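PDB 3HBZ: putative glycoside hydrolase from Bacteroides thetaiotaomicron VPI-5482, which is of unknown function but binds calcium, belongs to a putative carbohydrate-metabolism family and may act on or recognise carbohydrates. Local coordinates for residues A[100-105]-A[124-129]; A[200-205]-A[309-314]. All coordinates share one frame; numbering follows the deposited sequence.

Interaction 1: A[100-105]-A[124-129]; sequences YNFEDT and MEWASG. With CA (calcium ion), chain B.
Glu103 OE2 binds the calcium ion at 2.3 Å, and Asn101 O joins it at 2.4 Å, while Tyr100 and Phe102 of the same loop reach Trp126 to form a buried aromatic cluster. A water on the ion donates to Asn101 OD1, and Thr155, Lys157 and Asp332 bring in further ligands. Phe102 sits between the two loop ligands with left-handed backbone angles. Trp126 comes at Tyr100 edge to face: its CZ2 stands 3.6 Å above the Tyr100 plane, over the ring centre, with the planes at 81°. Tyr100 CG lies anti to its carbonyl carbon (chi1 -43°), which brings the ring in front of that indole edge. Both polar ends are satisfied: Tyr100 OH bonds Ala97 O, and Trp126 NE1 bonds Glu116 OE2, which limits the turning of the indole. Glu116 also belongs to the sodium site. Phe102 CE1 lies over one indole face, 4.3 Å from Trp126 CE2, the two ring planes at an oblique 43°. Selenomethionine Met124 takes the opposite face, its CE methyl near the indole rim and also 4.5 Å from Tyr100 CE1.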
# COMPACT_ATOMS: atom_id res chain seq x y z
N TYR A 100 12.66 -2.35 7.81
CA TYR A 100 12.00 -1.08 7.47
C TYR A 100 12.45 0.02 8.40
O TYR A 100 12.09 0.04 9.57
CB TYR A 100 10.49 -1.24 7.60
CG TYR A 100 9.96 -2.53 7.00
CD1 TYR A 100 10.20 -2.85 5.68
CD2 TYR A 100 9.23 -3.42 7.78
CE1 TYR A 100 9.73 -4.02 5.13
CE2 TYR A 100 8.76 -4.61 7.25
CZ TYR A 100 8.99 -4.90 5.93
OH TYR A 100 8.48 -6.09 5.40
N ASN A 101 13.22 0.97 7.88
CA ASN A 101 13.73 2.09 8.67
C ASN A 101 13.05 3.43 8.33
O ASN A 101 13.30 4.45 8.97
CB ASN A 101 15.25 2.16 8.50
CG ASN A 101 15.98 1.10 9.34
OD1 ASN A 101 15.92 1.11 10.55
ND2 ASN A 101 16.69 0.21 8.68
N PHE A 102 12.19 3.41 7.32
CA PHE A 102 11.36 4.54 6.93
C PHE A 102 12.14 5.80 6.57
O PHE A 102 11.65 6.91 6.81
CB PHE A 102 10.28 4.76 8.00
CG PHE A 102 9.41 3.54 8.19
CD1 PHE A 102 8.46 3.23 7.25
CD2 PHE A 102 9.65 2.63 9.20
CE1 PHE A 102 7.70 2.07 7.36
CE2 PHE A 102 8.88 1.47 9.30
CZ PHE A 102 7.92 1.21 8.37
N GLU A 103 13.33 5.61 6.00
CA GLU A 103 14.18 6.70 5.57
C GLU A 103 13.86 7.18 4.14
O GLU A 103 14.07 8.34 3.82
CB GLU A 103 15.68 6.33 5.64
CG GLU A 103 16.20 5.76 6.98
CD GLU A 103 15.87 6.65 8.17
OE1 GLU A 103 15.79 7.89 7.98
OE2 GLU A 103 15.68 6.12 9.28
N ASP A 104 13.41 6.28 3.28
CA ASP A 104 13.41 6.53 1.84
C ASP A 104 12.00 6.76 1.33
O ASP A 104 11.09 5.96 1.64
CB ASP A 104 13.96 5.31 1.10
CG ASP A 104 15.47 5.09 1.36
OD1 ASP A 104 16.23 6.05 1.39
OD2 ASP A 104 15.83 3.93 1.55
N THR A 105 11.83 7.81 0.56
CA THR A 105 10.55 8.12 -0.06
C THR A 105 10.80 8.60 -1.49
O THR A 105 11.94 8.96 -1.85
CB THR A 105 9.83 9.22 0.67
OG1 THR A 105 10.64 10.38 0.62
CG2 THR A 105 9.51 8.83 2.15
N MSE A 124 10.44 -2.10 -3.39
CA MSE A 124 9.04 -2.09 -2.90
C MSE A 124 8.57 -0.66 -2.61
O MSE A 124 9.33 0.16 -2.06
CB MSE A 124 8.89 -2.92 -1.62
CG MSE A 124 7.43 -3.26 -1.31
SE MSE A 124 7.27 -4.22 0.32
CE MSE A 124 7.38 -2.72 1.57
N GLU A 125 7.32 -0.38 -2.99
CA GLU A 125 6.60 0.80 -2.62
C GLU A 125 5.49 0.46 -1.63
O GLU A 125 4.58 -0.33 -1.92
CB GLU A 125 6.00 1.49 -3.83
CG GLU A 125 7.01 1.70 -4.95
CD GLU A 125 6.59 2.73 -6.01
OE1 GLU A 125 5.49 3.36 -5.87
OE2 GLU A 125 7.40 2.91 -6.96
N TRP A 126 5.57 1.02 -0.43
CA TRP A 126 4.47 0.93 0.53
C TRP A 126 3.29 1.70 -0.04
O TRP A 126 3.46 2.63 -0.83
CB TRP A 126 4.82 1.54 1.87
CG TRP A 126 5.82 0.76 2.69
CD1 TRP A 126 7.17 0.83 2.62
CD2 TRP A 126 5.52 -0.19 3.73
NE1 TRP A 126 7.74 -0.05 3.54
CE2 TRP A 126 6.74 -0.66 4.24
CE3 TRP A 126 4.33 -0.66 4.29
CZ2 TRP A 126 6.80 -1.61 5.26
CZ3 TRP A 126 4.38 -1.57 5.32
CH2 TRP A 126 5.61 -2.04 5.80
N ALA A 127 2.10 1.29 0.36
CA ALA A 127 0.86 1.98 -0.05
C ALA A 127 0.24 2.66 1.17
O ALA A 127 0.50 2.24 2.31
CB ALA A 127 -0.12 0.96 -0.65
N SER A 128 -0.61 3.66 0.91
CA SER A 128 -1.48 4.29 1.92
C SER A 128 -2.72 4.79 1.24
O SER A 128 -2.83 4.70 0.01
CB SER A 128 -0.82 5.50 2.59
OG SER A 128 -0.68 6.59 1.68
N GLY A 129 -3.63 5.36 2.04
CA GLY A 129 -4.78 6.03 1.46
C GLY A 129 -4.57 7.46 0.97
O GLY A 129 -5.56 8.15 0.70
CA CA B . 14.21 5.42 10.95
O HOH W 1 15.69 3.66 11.56

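Interaction 2: A[200-205]-A[309-314]; sequences TKFGLP and AIVFTS
Phe202 and Gly203 close down on Ala309 where strand 200-205, broken near Gly203, pairs antiparallel with strand 306-313, a buried apolar patch in the beta-sandwich expected for the galactose-binding-domain clan. The tight part is at Ala309, whose CB methyl points toward segment 200-205 at that break and lies 3.6 Å from Gly203 N and 3.7 Å from Phe202 CB. Gly203 adopts backbone angles (121°/148°) at which a CB would jam against the carbonyl of Phe202, and its CA comes within 4.0 Å of Ala309 CA. Farther along, Val311 crosses Phe202 at about a right angle and sets CG2 over one ring face, a CH-pi contact 4.2 Å from the centroid. Its chi1 of -176° sends CG1 anti to the backbone N and leaves CG2 beside that N, the branch that covers the ring. Thr200 O stands above the opposite face. The contact loosens toward Thr200 and Lys201, which are partly exposed and diverge from 309-314. No hydrogen bond joins the two segments themselves; a backbone bond links Leu204 with Val308, just before 309-314. Strands 177-183 and 240-247 flank strand 306-313, supplying Phe183, edge-to-face with Phe202, and Tyr242, which touches both Phe202 and Val311.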
# COMPACT_ATOMS: atom_id res chain seq x y z
N THR A 200 -8.12 -0.58 -0.26
CA THR A 200 -6.87 -1.04 0.39
C THR A 200 -6.65 -2.51 0.09
O THR A 200 -7.21 -3.38 0.75
CB THR A 200 -6.89 -0.78 1.92
OG1 THR A 200 -8.04 -1.39 2.47
CG2 THR A 200 -6.98 0.69 2.22
N LYS A 201 -5.78 -2.78 -0.89
CA LYS A 201 -5.48 -4.13 -1.29
C LYS A 201 -4.24 -4.59 -0.57
O LYS A 201 -3.16 -4.10 -0.81
CB LYS A 201 -5.30 -4.23 -2.80
CG LYS A 201 -6.60 -3.92 -3.57
CD LYS A 201 -6.44 -4.10 -5.07
CE LYS A 201 -7.81 -4.22 -5.77
NZ LYS A 201 -7.75 -4.13 -7.28
N PHE A 202 -4.42 -5.55 0.33
CA PHE A 202 -3.38 -5.97 1.25
C PHE A 202 -2.65 -7.20 0.75
O PHE A 202 -3.25 -8.28 0.55
CB PHE A 202 -4.00 -6.34 2.61
CG PHE A 202 -4.73 -5.20 3.31
CD1 PHE A 202 -4.15 -3.95 3.45
CD2 PHE A 202 -5.98 -5.43 3.90
CE1 PHE A 202 -4.79 -2.90 4.14
CE2 PHE A 202 -6.63 -4.39 4.61
CZ PHE A 202 -6.05 -3.14 4.73
N GLY A 203 -1.34 -7.05 0.59
CA GLY A 203 -0.42 -8.20 0.53
C GLY A 203 0.38 -8.29 -0.75
O GLY A 203 -0.13 -7.93 -1.81
N LEU A 204 1.60 -8.82 -0.65
CA LEU A 204 2.39 -9.16 -1.80
C LEU A 204 2.99 -10.55 -1.55
O LEU A 204 3.02 -11.03 -0.41
CB LEU A 204 3.48 -8.12 -2.04
CG LEU A 204 3.02 -6.74 -2.60
CD1 LEU A 204 4.24 -5.75 -2.68
CD2 LEU A 204 2.33 -6.91 -3.93
N PRO A 205 3.48 -11.20 -2.61
CA PRO A 205 3.97 -12.58 -2.43
C PRO A 205 5.18 -12.66 -1.49
O PRO A 205 6.03 -11.76 -1.52
CB PRO A 205 4.33 -13.01 -3.85
CG PRO A 205 3.43 -12.19 -4.70
CD PRO A 205 3.41 -10.84 -4.03
N ALA A 309 0.86 -9.38 4.18
CA ALA A 309 0.66 -7.94 4.38
C ALA A 309 1.04 -7.53 5.79
O ALA A 309 0.80 -8.28 6.75
CB ALA A 309 -0.82 -7.55 4.11
N ILE A 310 1.57 -6.32 5.90
CA ILE A 310 1.82 -5.63 7.17
C ILE A 310 1.00 -4.35 7.08
O ILE A 310 1.01 -3.67 6.03
CB ILE A 310 3.30 -5.29 7.37
CG1 ILE A 310 4.15 -6.56 7.53
CG2 ILE A 310 3.53 -4.32 8.59
CD1 ILE A 310 5.64 -6.31 7.29
N VAL A 311 0.30 -4.04 8.15
CA VAL A 311 -0.57 -2.87 8.20
C VAL A 311 -0.41 -2.11 9.52
O VAL A 311 -0.40 -2.74 10.63
CB VAL A 311 -2.05 -3.29 8.11
CG1 VAL A 311 -2.92 -2.02 8.06
CG2 VAL A 311 -2.30 -4.21 6.89
N PHE A 312 -0.25 -0.79 9.39
CA PHE A 312 -0.24 0.18 10.48
C PHE A 312 -1.38 1.17 10.28
O PHE A 312 -1.61 1.62 9.15
CB PHE A 312 1.04 0.97 10.50
CG PHE A 312 2.29 0.14 10.45
CD1 PHE A 312 2.77 -0.45 11.60
CD2 PHE A 312 2.98 -0.01 9.27
CE1 PHE A 312 3.90 -1.23 11.58
CE2 PHE A 312 4.15 -0.79 9.23
CZ PHE A 312 4.60 -1.38 10.38
N THR A 313 -2.07 1.51 11.35
CA THR A 313 -3.08 2.58 11.30
C THR A 313 -3.19 3.33 12.64
O THR A 313 -3.12 2.74 13.73
CB THR A 313 -4.45 2.07 10.85
OG1 THR A 313 -5.36 3.19 10.85
CG2 THR A 313 -5.01 0.99 11.82
N SER A 314 -3.40 4.64 12.55
CA SER A 314 -3.51 5.51 13.71
C SER A 314 -4.87 5.37 14.42
O SER A 314 -5.03 5.86 15.52
CB SER A 314 -3.25 6.96 13.29
OG SER A 314 -4.18 7.42 12.32

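How the interactions relate
Interactions 1 and 2 lie in series along the chain, their centres about 12 Å apart, and touch mainly through Ile310 and Phe312 of strand 306-313. Ala309 and Val311 serve interaction 2, while Ile310 and Phe312 reach back to the aromatic cluster of interaction 1. Tyr100 OH comes 3.4 Å from Ile310 CD1, and Trp126 CH2 packs 3.9 Å from Phe312 CE2. A looser link joins Met124 CG to Leu204 CD1 at 4.3 Å, so both strands of interaction 2 take part. The two buried contacts thus pack directly against each other. Metals lie on the side of interaction 1: its loop supplies calcium ligands, and the Tyr100 side chain is about 5 Å from a bound sodium ion, whereas interaction 2 lies away from the known sites.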